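Local coordinates for protein putative sporulation-specific glycosylase ydhD (PDB 3CZ8) that probably hydrolyses glycosidic bonds in a polysaccharide during sporulation, as a family 18 glycoside hydrolase of the chitinase class II type, at residues T199-T204 with M292-E297; R203-T208 with Y298-I303. The protein carries 1 engineered substitution. All coordinates share one frame; numbering follows the deposited sequence. Where two conformers were deposited one is given.

Contact 1. Residues T199-T204 with M292-E297; sequences TEIRRT and MQIVRE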
ATOM      1  N   THR A 199     -25.049   7.113   2.422  1.00 43.96           N
ATOM      2  CA  THR A 199     -26.286   7.444   1.732  1.00 47.24           C
ATOM      3  C   THR A 199     -26.276   6.913   0.295  1.00 45.88           C
ATOM      4  O   THR A 199     -27.263   6.345  -0.170  1.00 46.38           O
ATOM      5  CB  THR A 199     -26.539   8.976   1.746  1.00 49.74           C
ATOM      6  OG1 THR A 199     -25.366   9.669   1.300  1.00 53.98           O
ATOM      7  CG2 THR A 199     -26.887   9.452   3.152  1.00 54.55           C
ATOM      8  N   GLU A 200     -25.150   7.070  -0.392  1.00 42.48           N
ATOM      9  CA  GLU A 200     -25.035   6.589  -1.765  1.00 40.91           C
ATOM     10  C   GLU A 200     -24.799   5.074  -1.854  1.00 35.29           C
ATOM     11  O   GLU A 200     -25.158   4.447  -2.851  1.00 33.01           O
ATOM     12  CB  GLU A 200     -23.959   7.369  -2.524  1.00 38.71           C
ATOM     13  CG  GLU A 200     -24.249   8.856  -2.711  1.00 40.07           C
ATOM     14  CD  GLU A 200     -25.566   9.140  -3.433  1.00 62.05           C
ATOM     15  OE1 GLU A 200     -25.825   8.533  -4.498  1.00 45.76           O
ATOM     16  OE2 GLU A 200     -26.337   9.985  -2.930  1.00 59.22           O
ATOM     17  N   ILE A 201     -24.195   4.503  -0.811  1.00 33.32           N
ATOM     18  CA  ILE A 201     -24.005   3.054  -0.692  1.00 30.08           C
ATOM     19  C   ILE A 201     -25.365   2.371  -0.533  1.00 39.29           C
ATOM     20  O   ILE A 201     -25.632   1.349  -1.177  1.00 39.88           O
ATOM     21  CB  ILE A 201     -23.046   2.704   0.491  1.00 38.44           C
ATOM     22  CG1 ILE A 201     -21.615   3.138   0.164  1.00 34.75           C
ATOM     23  CG2 ILE A 201     -23.061   1.206   0.830  1.00 27.62           C
ATOM     24  CD1 ILE A 201     -20.718   3.175   1.372  1.00 36.24           C
ATOM     25  N   ARG A 202     -26.209   2.960   0.316  1.00 40.64           N
ATOM     26  CA  ARG A 202     -27.605   2.552   0.515  1.00 45.40           C
ATOM     27  C   ARG A 202     -28.354   2.475  -0.813  1.00 35.74           C
ATOM     28  O   ARG A 202     -28.939   1.443  -1.137  1.00 40.24           O
ATOM     29  CB  ARG A 202     -28.306   3.546   1.448  1.00 45.12           C
ATOM     30  CG  ARG A 202     -29.805   3.315   1.658  1.00 51.31           C
ATOM     31  CD  ARG A 202     -30.075   2.535   2.929  1.00 61.96           C
ATOM     32  NE  ARG A 202     -29.540   3.218   4.104  1.00 61.81           N
ATOM     33  CZ  ARG A 202     -29.337   2.643   5.285  1.00 77.41           C
ATOM     34  NH1 ARG A 202     -29.624   1.356   5.468  1.00 51.40           N
ATOM     35  NH2 ARG A 202     -28.837   3.359   6.287  1.00 68.91           N
ATOM     36  N   ARG A 203     -28.309   3.574  -1.570  1.00 30.50           N
ATOM     37  CA  ARG A 203     -28.933   3.669  -2.890  1.00 41.21           C
ATOM     38  C   ARG A 203     -28.381   2.653  -3.888  1.00 40.66           C
ATOM     39  O   ARG A 203     -29.145   2.070  -4.655  1.00 48.00           O
ATOM     40  CB  ARG A 203     -28.780   5.081  -3.456  1.00 44.99           C
ATOM     41  CG  ARG A 203     -29.757   6.097  -2.903  1.00 49.24           C
ATOM     42  CD  ARG A 203     -29.328   7.507  -3.277  1.00 63.49           C
ATOM     43  NE  ARG A 203     -30.235   8.521  -2.742  1.00 99.83           N
ATOM     44  CZ  ARG A 203     -30.136   9.070  -1.531  1.00110.50           C
ATOM     45  NH1 ARG A 203     -29.166   8.710  -0.698  1.00109.31           N
ATOM     46  NH2 ARG A 203     -31.018   9.984  -1.150  1.00115.98           N
ATOM     47  N   THR A 204     -27.059   2.453  -3.867  1.00 42.45           N
ATOM     48  CA  THR A 204     -26.381   1.475  -4.728  1.00 31.63           C
ATOM     49  C   THR A 204     -26.876   0.061  -4.436  1.00 31.37           C
ATOM     50  O   THR A 204     -27.230  -0.674  -5.362  1.00 42.48           O
ATOM     51  CB  THR A 204     -24.838   1.542  -4.568  1.00 29.16           C
ATOM     52  OG1 THR A 204     -24.385   2.860  -4.895  1.00 36.02           O
ATOM     53  CG2 THR A 204     -24.137   0.535  -5.479  1.00 37.95           C
ATOM     54  N   MET A 292     -19.649  -2.637   6.889  1.00 31.93           N
ATOM     55  CA  MET A 292     -19.923  -4.035   7.234  1.00 42.98           C
ATOM     56  C   MET A 292     -21.335  -4.190   7.823  1.00 40.92           C
ATOM     57  O   MET A 292     -21.991  -5.206   7.610  1.00 48.41           O
ATOM     58  CB  MET A 292     -18.848  -4.609   8.170  1.00 41.96           C
ATOM     59  CG  MET A 292     -19.020  -6.099   8.526  1.00 43.18           C
ATOM     60  SD  MET A 292     -19.304  -7.224   7.132  1.00 30.56           S
ATOM     61  CE  MET A 292     -17.712  -7.994   6.944  1.00 24.11           C
ATOM     62  N   GLN A 293     -21.794  -3.159   8.528  1.00 35.20           N
ATOM     63  CA  GLN A 293     -23.138  -3.110   9.093  1.00 50.04           C
ATOM     64  C   GLN A 293     -24.240  -3.105   8.030  1.00 46.29           C
ATOM     65  O   GLN A 293     -25.219  -3.833   8.168  1.00 53.94           O
ATOM     66  CB  GLN A 293     -23.288  -1.899  10.015  1.00 38.19           C
ATOM     67  CG  GLN A 293     -22.774  -2.121  11.430  1.00 57.66           C
ATOM     68  CD  GLN A 293     -22.838  -0.857  12.275  1.00 72.99           C
ATOM     69  OE1 GLN A 293     -23.827  -0.118  12.239  1.00 86.18           O
ATOM     70  NE2 GLN A 293     -21.777  -0.601  13.038  1.00 59.68           N
ATOM     71  N   ILE A 294     -24.070  -2.306   6.974  1.00 40.22           N
ATOM     72  CA  ILE A 294     -25.052  -2.254   5.881  1.00 43.64           C
ATOM     73  C   ILE A 294     -24.991  -3.493   4.978  1.00 47.32           C
ATOM     74  O   ILE A 294     -25.969  -3.837   4.308  1.00 57.16           O
ATOM     75  CB  ILE A 294     -24.974  -0.926   5.068  1.00 43.13           C
ATOM     76  CG1 ILE A 294     -26.324  -0.630   4.406  1.00 50.75           C
ATOM     77  CG2 ILE A 294     -23.820  -0.938   4.059  1.00 50.96           C
ATOM     78  CD1 ILE A 294     -26.485   0.775   3.893  1.00 36.66           C
ATOM     79  N   VAL A 295     -23.842  -4.165   4.980  1.00 45.08           N
ATOM     80  CA  VAL A 295     -23.686  -5.444   4.304  1.00 45.25           C
ATOM     81  C   VAL A 295     -24.495  -6.502   5.059  1.00 51.69           C
ATOM     82  O   VAL A 295     -25.202  -7.308   4.442  1.00 44.32           O
ATOM     83  CB  VAL A 295     -22.185  -5.822   4.149  1.00 40.74           C
ATOM     84  CG1 VAL A 295     -21.971  -7.333   4.007  1.00 42.04           C
ATOM     85  CG2 VAL A 295     -21.585  -5.082   2.953  1.00 33.74           C
ATOM     86  N   ARG A 296     -24.421  -6.451   6.388  1.00 38.40           N
ATOM     87  CA  ARG A 296     -25.150  -7.371   7.257  1.00 48.04           C
ATOM     88  C   ARG A 296     -26.652  -7.095   7.266  1.00 39.95           C
ATOM     89  O   ARG A 296     -27.449  -8.030   7.283  1.00 39.33           O
ATOM     90  CB  ARG A 296     -24.590  -7.327   8.681  1.00 46.99           C
ATOM     91  CG  ARG A 296     -23.232  -7.993   8.829  1.00 42.46           C
ATOM     92  CD  ARG A 296     -22.650  -7.773  10.216  1.00 60.32           C
ATOM     93  NE  ARG A 296     -23.166  -8.735  11.186  1.00 60.28           N
ATOM     94  CZ  ARG A 296     -22.825  -8.771  12.471  1.00 77.02           C
ATOM     95  NH1 ARG A 296     -21.963  -7.890  12.965  1.00 72.17           N
ATOM     96  NH2 ARG A 296     -23.353  -9.691  13.266  1.00 70.11           N
ATOM     97  N   GLU A 297     -27.015  -5.810   7.250  1.00 43.59           N
ATOM     98  CA  GLU A 297     -28.406  -5.350   7.173  1.00 48.88           C
ATOM     99  C   GLU A 297     -29.137  -5.890   5.934  1.00 54.76           C
ATOM    100  O   GLU A 297     -30.301  -6.280   6.015  1.00 64.46           O
ATOM    101  CB  GLU A 297     -28.458  -3.814   7.186  1.00 40.06           C
ATOM    102  CG  GLU A 297     -29.870  -3.209   7.211  1.00 45.72           C
ATOM    103  CD  GLU A 297     -29.908  -1.710   6.903  1.00 59.00           C
ATOM    104  OE1 GLU A 297     -30.970  -1.229   6.450  1.00 54.75           O
ATOM    105  OE2 GLU A 297     -28.894  -1.009   7.114  1.00 57.28           O
TER
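The guanidinium of Arg202 has the end of Ile294 over one face and the carboxylate of Glu297 at its edge. The CD1 methyl of Ile294 lies over that face, nearer its edge than its middle, 3.6 Å from Arg202 NH1. This is a helix-helix contact on the outside of the TIM barrel of the GH18 domain: helices 198-208 and 285-297 run side by side in nearly the same direction, their local axes 11.2 Å apart and crossing at -26°. On the outer side of the helix pair, Arg202 NH1 donates to Glu297 OE2 at 3.0 Å in a salt bridge. The bond is bent, 137° at the hydrogen; it meets the syn side of the oxygen, with the guanidinium and carboxylate planes turned 53° apart. Glu297 reaches across on an extended chain, CG anti to the backbone N, whereas the Arg202 chain folds at chi2 and chi3 and lays its aliphatic part and guanidinium over Ile294. With an alanine in place of Arg202, the Glu297 carboxylate would probably lose its charged mate across the helices and the CD1 end of Ile294 its cover. Ile294 has the arginine on its CD1 end and other isoleucines around it: besides Ile201 it touches Ile198 and Ile205 of the facing helix. Arg296, on another side of helix 285-297, pairs with Asp20 and packs on Gln254 of the second subunit. Deeper in, the two branched side chains meet methyl to methyl, Ile201 CG2 lying 3.9 Å from Ile294 CG2.

Contact 2. Residues R203-T208 with Y298-I303; sequences RTIEFT and YRLQAI
Ile205 presses its CG2 methyl onto the ring face of Tyr298, a CH-pi contact in which the methyl stands 3.7 Å from the ring centroid and 18° off the ring normal. Here the C-terminal half of helix 198-208 packs on the turn that takes the chain from helix 285-297 into strand 302-310 of the TIM barrel. That turn is a Schellman motif: Arg299, with positive phi, is its C-prime residue, and Leu300 N reaches back to Val295 O. The tight part is apolar, with Ile205 and Leu300 buried. Ile205 sends its branches to different partners: its first torsion (chi1 -72°) sets CG1 opposite the carbonyl carbon and CG2 opposite the backbone N, so that CG2 meets the tyrosine and CD1 meets Leu300 CD2 at 3.8 Å. Leu300 continues inward onto Ile217 and Ile219 of strand 217-220, so the helix, the turn and the barrel wall join in one apolar layer. The outer side is looser and polar. There Glu206, an exposed residue whose chain bends at chi2, crosses Tyr298 at about a right angle and brings its carboxylate to the phenol end, the two planes 66° apart. A weak hydrogen bond runs from Tyr298 OH to Glu206 OE2 at 3.0 Å. That same oxygen lies close to the ring edge, 3.3 Å from Tyr298 CE2.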
ATOM      1  N   ARG A 203     -28.309   3.574  -1.570  1.00 30.50           N
ATOM      2  CA  ARG A 203     -28.933   3.669  -2.890  1.00 41.21           C
ATOM      3  C   ARG A 203     -28.381   2.653  -3.888  1.00 40.66           C
ATOM      4  O   ARG A 203     -29.145   2.070  -4.655  1.00 48.00           O
ATOM      5  CB  ARG A 203     -28.780   5.081  -3.456  1.00 44.99           C
ATOM      6  CG  ARG A 203     -29.757   6.097  -2.903  1.00 49.24           C
ATOM      7  CD  ARG A 203     -29.328   7.507  -3.277  1.00 63.49           C
ATOM      8  NE  ARG A 203     -30.235   8.521  -2.742  1.00 99.83           N
ATOM      9  CZ  ARG A 203     -30.136   9.070  -1.531  1.00110.50           C
ATOM     10  NH1 ARG A 203     -29.166   8.710  -0.698  1.00109.31           N
ATOM     11  NH2 ARG A 203     -31.018   9.984  -1.150  1.00115.98           N
ATOM     12  N   THR A 204     -27.059   2.453  -3.867  1.00 42.45           N
ATOM     13  CA  THR A 204     -26.381   1.475  -4.728  1.00 31.63           C
ATOM     14  C   THR A 204     -26.876   0.061  -4.436  1.00 31.37           C
ATOM     15  O   THR A 204     -27.230  -0.674  -5.362  1.00 42.48           O
ATOM     16  CB  THR A 204     -24.838   1.542  -4.568  1.00 29.16           C
ATOM     17  OG1 THR A 204     -24.385   2.860  -4.895  1.00 36.02           O
ATOM     18  CG2 THR A 204     -24.137   0.535  -5.479  1.00 37.95           C
ATOM     19  N   ILE A 205     -26.920  -0.294  -3.150  1.00 34.17           N
ATOM     20  CA  ILE A 205     -27.412  -1.599  -2.706  1.00 31.50           C
ATOM     21  C   ILE A 205     -28.875  -1.810  -3.134  1.00 46.68           C
ATOM     22  O   ILE A 205     -29.205  -2.839  -3.729  1.00 45.69           O
ATOM     23  CB  ILE A 205     -27.234  -1.784  -1.173  1.00 32.85           C
ATOM     24  CG1 ILE A 205     -25.751  -1.974  -0.821  1.00 29.18           C
ATOM     25  CG2 ILE A 205     -28.011  -2.999  -0.665  1.00 22.42           C
ATOM     26  CD1 ILE A 205     -25.445  -1.825   0.663  1.00 37.22           C
ATOM     27  N   GLU A 206     -29.713  -0.800  -2.880  1.00 40.53           N
ATOM     28  CA  GLU A 206     -31.150  -0.836  -3.170  1.00 36.67           C
ATOM     29  C   GLU A 206     -31.428  -1.066  -4.655  1.00 36.54           C
ATOM     30  O   GLU A 206     -32.341  -1.813  -5.013  1.00 39.02           O
ATOM     31  CB  GLU A 206     -31.811   0.468  -2.710  1.00 29.27           C
ATOM     32  CG  GLU A 206     -33.160   0.291  -2.015  1.00 56.32           C
ATOM     33  CD  GLU A 206     -33.031   0.197  -0.504  1.00 55.34           C
ATOM     34  OE1 GLU A 206     -32.535   1.161   0.119  1.00 68.19           O
ATOM     35  OE2 GLU A 206     -33.437  -0.834   0.065  1.00 59.53           O
ATOM     36  N   PHE A 207     -30.621  -0.428  -5.501  1.00 33.63           N
ATOM     37  CA  PHE A 207     -30.666  -0.610  -6.949  1.00 37.12           C
ATOM     38  C   PHE A 207     -30.183  -2.005  -7.369  1.00 44.60           C
ATOM     39  O   PHE A 207     -30.712  -2.588  -8.318  1.00 47.74           O
ATOM     40  CB  PHE A 207     -29.831   0.487  -7.619  1.00 41.52           C
ATOM     41  CG  PHE A 207     -29.701   0.351  -9.113  1.00 50.03           C
ATOM     42  CD1 PHE A 207     -30.741   0.739  -9.956  1.00 44.00           C
ATOM     43  CD2 PHE A 207     -28.520  -0.127  -9.682  1.00 39.62           C
ATOM     44  CE1 PHE A 207     -30.620   0.628 -11.338  1.00 23.09           C
ATOM     45  CE2 PHE A 207     -28.388  -0.237 -11.060  1.00 35.40           C
ATOM     46  CZ  PHE A 207     -29.441   0.145 -11.892  1.00 37.91           C
ATOM     47  N   THR A 208     -29.191  -2.535  -6.652  1.00 39.56           N
ATOM     48  CA  THR A 208     -28.591  -3.831  -6.982  1.00 35.98           C
ATOM     49  C   THR A 208     -29.416  -5.049  -6.529  1.00 33.29           C
ATOM     50  O   THR A 208     -29.529  -6.033  -7.259  1.00 31.21           O
ATOM     51  CB  THR A 208     -27.150  -3.946  -6.424  1.00 37.11           C
ATOM     52  OG1 THR A 208     -26.451  -2.718  -6.647  1.00 34.85           O
ATOM     53  CG2 THR A 208     -26.397  -5.054  -7.126  1.00 31.65           C
ATOM     54  N   TYR A 298     -28.447  -5.919   4.798  1.00 48.91           N
ATOM     55  CA  TYR A 298     -29.057  -6.339   3.544  1.00 39.58           C
ATOM     56  C   TYR A 298     -28.742  -7.780   3.162  1.00 43.91           C
ATOM     57  O   TYR A 298     -29.013  -8.185   2.023  1.00 48.88           O
ATOM     58  CB  TYR A 298     -28.643  -5.396   2.417  1.00 37.78           C
ATOM     59  CG  TYR A 298     -29.383  -4.087   2.415  1.00 39.95           C
ATOM     60  CD1 TYR A 298     -28.864  -2.964   3.052  1.00 31.55           C
ATOM     61  CD2 TYR A 298     -30.605  -3.966   1.763  1.00 27.49           C
ATOM     62  CE1 TYR A 298     -29.549  -1.750   3.039  1.00 35.04           C
ATOM     63  CE2 TYR A 298     -31.293  -2.760   1.740  1.00 41.72           C
ATOM     64  CZ  TYR A 298     -30.763  -1.660   2.377  1.00 36.76           C
ATOM     65  OH  TYR A 298     -31.457  -0.473   2.346  1.00 51.02           O
ATOM     66  N   ARG A 299     -28.184  -8.532   4.122  1.00 44.14           N
ATOM     67  CA  ARG A 299     -27.807  -9.940   3.936  0.50 44.55           C
ATOM     68  C   ARG A 299     -26.917 -10.172   2.709  1.00 52.51           C
ATOM     69  O   ARG A 299     -27.062 -11.171   1.992  1.00 56.12           O
ATOM     70  CB  ARG A 299     -29.049 -10.844   3.903  0.50 49.63           C
ATOM     71  CG  ARG A 299     -29.533 -11.309   5.266  0.50 44.23           C
ATOM     72  CD  ARG A 299     -30.757 -12.208   5.129  0.50 38.44           C
ATOM     73  NE  ARG A 299     -30.626 -13.424   5.928  0.50 38.61           N
ATOM     74  CZ  ARG A 299     -30.097 -14.561   5.482  0.50 29.22           C
ATOM     75  NH1 ARG A 299     -30.015 -15.613   6.285  0.50 31.92           N
ATOM     76  NH2 ARG A 299     -29.647 -14.654   4.234  0.50 39.03           N
ATOM     77  N   LEU A 300     -25.987  -9.248   2.476  1.00 52.35           N
ATOM     78  CA  LEU A 300     -25.062  -9.326   1.344  1.00 40.16           C
ATOM     79  C   LEU A 300     -23.930 -10.312   1.628  1.00 31.48           C
ATOM     80  O   LEU A 300     -23.731 -10.711   2.773  1.00 39.39           O
ATOM     81  CB  LEU A 300     -24.513  -7.934   1.030  1.00 37.12           C
ATOM     82  CG  LEU A 300     -25.197  -7.060  -0.029  1.00 52.71           C
ATOM     83  CD1 LEU A 300     -26.683  -7.352  -0.279  1.00 35.85           C
ATOM     84  CD2 LEU A 300     -24.966  -5.592   0.275  1.00 39.45           C
ATOM     85  N   GLN A 301     -23.188 -10.690   0.587  1.00 32.12           N
ATOM     86  CA  GLN A 301     -22.139 -11.713   0.701  1.00 31.65           C
ATOM     87  C   GLN A 301     -20.924 -11.295   1.523  1.00 40.36           C
ATOM     88  O   GLN A 301     -20.480 -12.049   2.393  1.00 41.04           O
ATOM     89  CB  GLN A 301     -21.683 -12.181  -0.685  1.00 32.98           C
ATOM     90  CG  GLN A 301     -20.516 -13.186  -0.705  1.00 36.33           C
ATOM     91  CD  GLN A 301     -20.871 -14.567  -0.134  1.00 53.12           C
ATOM     92  OE1 GLN A 301     -20.019 -15.242   0.436  1.00 39.97           O
ATOM     93  NE2 GLN A 301     -22.121 -14.991  -0.304  1.00 42.38           N
ATOM     94  N   ALA A 302     -20.394 -10.103   1.246  1.00 36.70           N
ATOM     95  CA  ALA A 302     -19.104  -9.692   1.796  1.00 35.05           C
ATOM     96  C   ALA A 302     -18.791  -8.213   1.639  1.00 35.87           C
ATOM     97  O   ALA A 302     -19.425  -7.499   0.857  1.00 36.07           O
ATOM     98  CB  ALA A 302     -17.986 -10.503   1.154  1.00 27.62           C
ATOM     99  N   ILE A 303     -17.797  -7.782   2.415  1.00 41.59           N
ATOM    100  CA  ILE A 303     -17.054  -6.551   2.193  1.00 31.85           C
ATOM    101  C   ILE A 303     -15.805  -6.961   1.393  1.00 36.37           C
ATOM    102  O   ILE A 303     -15.234  -8.024   1.636  1.00 34.73           O
ATOM    103  CB  ILE A 303     -16.708  -5.879   3.563  1.00 40.57           C
ATOM    104  CG1 ILE A 303     -17.908  -5.069   4.097  1.00 24.08           C
ATOM    105  CG2 ILE A 303     -15.428  -5.038   3.512  1.00 38.77           C
ATOM    106  CD1 ILE A 303     -18.094  -3.689   3.490  1.00 26.76           C
TER

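The two contacts are neighbours on one seam, their centres about 6 Å apart, and both start from helix 198-208, sharing Arg203 and Thr204. Along the chain that helix comes first; strand 217-220 and the five-stranded antiparallel sheet follow, then helix 285-297 and strand 302-310. Contact 1 joins the two helices, and contact 2 carries the seam past the end of the second one into the last barrel strand, which pairs with strands 217-220 and 9-17. Arg202 CD packs 3.4 Å from Tyr298 OH, so the outer edges of the two contacts touch. Together they line the side of the barrel where its last strand meets its first, away from the predicted proton donor Glu120.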